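Local coordinates for protein L-lactate dehydrogenase (PDB 4UUL) that probably interconverts pyruvate and L-lactate with NAD(H) as cofactor, as a dehydrogenase of the lactate/malate dehydrogenase superfamily, at residues 10-15 against 47-52. The protein carries 1 engineered substitution. Sequence-based numbering, arbitrary orientation. Where two conformers were deposited one is given.
Sequences TGAAGQ and NRLTAL
The glycine-rich dinucleotide-binding loop after strand 5-10 packs here against helix 46-57, with Ala-13 set against Arg-48 and Leu-49. The CB of Ala-13 lies 4.1 Å from Arg-48 CB and 4.2 Å from Leu-49 CB. Beside it, Ala-12 CB meets Leu-49 CD1 at 3.9 Å. Arg-48 has CG anti to its backbone N (chi1 -152°); further out, the chain bends at chi3. Ala-13 C lies over the centre of one guanidinium face and Gly-14 N toward its rim; Ala-13 O, pointing at that face, is modelled too close to be trusted. No direct hydrogen bond joins the segments. A water donates to Arg-48 O at 2.9 Å and, weakly, to Ala-13 O at 3.4 Å. The Gln-15 amide and the guanidinium are tilted 46° apart, with NE2 of Gln-15 4.1 Å from NH2 of Arg-48. A type I turn holds the loop, with Gly-14 N hydrogen-bonded to Gly-11 O at 3.0 Å. Asp-41 OD2 accepts from Ala-13 N. Gln-15 and Arg-48 both contact NADH in a structure of this protein, although this chain is cofactor-free. The GAAGQIG sequence, running from the end of strand 5-10 into helix 15-25, is the GxxGxxG nucleotide-binding signature of a Rossmann fold.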
loop_
_atom_site.group_PDB
_atom_site.type_symbol
_atom_site.label_atom_id
_atom_site.label_comp_id
_atom_site.label_asym_id
_atom_site.label_seq_id
_atom_site.Cartn_x
_atom_site.Cartn_y
_atom_site.Cartn_z
ATOM N N THR B 10 9.682 -1.867 12.920
ATOM C CA THR B 10 11.120 -1.993 12.837
ATOM C C THR B 10 11.544 -2.249 11.412
ATOM O O THR B 10 10.734 -2.636 10.574
ATOM C CB THR B 10 11.670 -3.109 13.771
ATOM O OG1 THR B 10 11.228 -4.346 13.243
ATOM C CG2 THR B 10 11.219 -2.867 15.179
ATOM N N GLY B 11 12.818 -2.024 11.084
ATOM C CA GLY B 11 13.221 -2.124 9.675
ATOM C C GLY B 11 12.438 -1.182 8.781
ATOM O O GLY B 11 12.149 -1.486 7.623
ATOM N N ALA B 12 12.068 -0.024 9.327
ATOM C CA ALA B 12 11.050 0.804 8.693
ATOM C C ALA B 12 11.429 1.342 7.339
ATOM O O ALA B 12 10.540 1.708 6.598
ATOM C CB ALA B 12 10.598 1.911 9.623
ATOM N N ALA B 13 12.717 1.417 7.045
ATOM C CA ALA B 13 13.177 1.939 5.765
ATOM C C ALA B 13 13.088 0.949 4.614
ATOM O O ALA B 13 13.290 1.298 3.465
ATOM C CB ALA B 13 14.586 2.446 5.897
ATOM N N GLY B 14 12.799 -0.302 4.912
ATOM C CA GLY B 14 12.717 -1.289 3.866
ATOM C C GLY B 14 11.415 -1.250 3.123
ATOM O O GLY B 14 10.518 -0.440 3.419
ATOM N N GLN B 15 11.255 -2.164 2.173
ATOM C CA GLN B 15 10.041 -2.134 1.352
ATOM C C GLN B 15 8.767 -2.446 2.144
ATOM O O GLN B 15 7.734 -1.840 1.907
ATOM C CB GLN B 15 10.152 -3.051 0.160
ATOM C CG GLN B 15 9.004 -2.815 -0.798
ATOM C CD GLN B 15 8.817 -1.345 -1.173
ATOM O OE1 GLN B 15 7.756 -0.785 -0.967
ATOM N NE2 GLN B 15 9.864 -0.720 -1.708
ATOM N N ASN B 47 18.698 8.040 5.761
ATOM C CA ASN B 47 18.241 8.844 4.620
ATOM C C ASN B 47 16.999 8.236 3.927
ATOM O O ASN B 47 16.038 8.980 3.589
ATOM C CB ASN B 47 19.357 9.058 3.630
ATOM C CG ASN B 47 20.363 10.081 4.114
ATOM O OD1 ASN B 47 20.089 10.867 5.029
ATOM N ND2 ASN B 47 21.529 10.069 3.517
ATOM N N ARG B 48 16.984 6.909 3.763
ATOM C CA ARG B 48 15.809 6.279 3.193
ATOM C C ARG B 48 14.603 6.422 4.142
ATOM O O ARG B 48 13.452 6.562 3.718
ATOM C CB ARG B 48 16.115 4.823 2.862
ATOM C CG ARG B 48 15.282 4.291 1.707
ATOM C CD ARG B 48 15.665 2.906 1.311
ATOM N NE ARG B 48 14.509 2.174 0.806
ATOM C CZ ARG B 48 14.365 0.851 0.898
ATOM N NH1 ARG B 48 15.301 0.116 1.497
ATOM N NH2 ARG B 48 13.275 0.261 0.421
ATOM N N LEU B 49 14.857 6.399 5.444
ATOM C CA LEU B 49 13.757 6.586 6.363
ATOM C C LEU B 49 13.214 8.008 6.285
ATOM O O LEU B 49 11.985 8.213 6.315
ATOM C CB LEU B 49 14.160 6.222 7.798
ATOM C CG LEU B 49 12.984 6.117 8.762
ATOM C CD1 LEU B 49 11.802 5.295 8.204
ATOM C CD2 LEU B 49 13.503 5.498 10.017
ATOM N N THR B 50 14.103 8.992 6.130
ATOM C CA THR B 50 13.684 10.360 5.945
ATOM C C THR B 50 12.809 10.467 4.685
ATOM O O THR B 50 11.764 11.135 4.701
ATOM C CB THR B 50 14.867 11.299 5.890
ATOM O OG1 THR B 50 15.524 11.273 7.162
ATOM C CG2 THR B 50 14.420 12.728 5.588
ATOM N N ALA B 51 13.227 9.812 3.600
ATOM C CA ALA B 51 12.414 9.798 2.390
ATOM C C ALA B 51 11.019 9.236 2.657
ATOM O O ALA B 51 10.033 9.759 2.145
ATOM C CB ALA B 51 13.083 9.006 1.281
ATOM N N LEU B 52 10.924 8.154 3.420
ATOM C CA LEU B 52 9.619 7.574 3.783
ATOM C C LEU B 52 8.768 8.617 4.495
ATOM O O LEU B 52 7.616 8.811 4.173
ATOM C CB LEU B 52 9.758 6.284 4.626
ATOM C CG LEU B 52 8.510 5.947 5.476
ATOM C CD1 LEU B 52 7.390 5.633 4.575
ATOM C CD2 LEU B 52 8.812 4.737 6.360
HETATM O O HOH W 1 11.963 4.355 2.626
#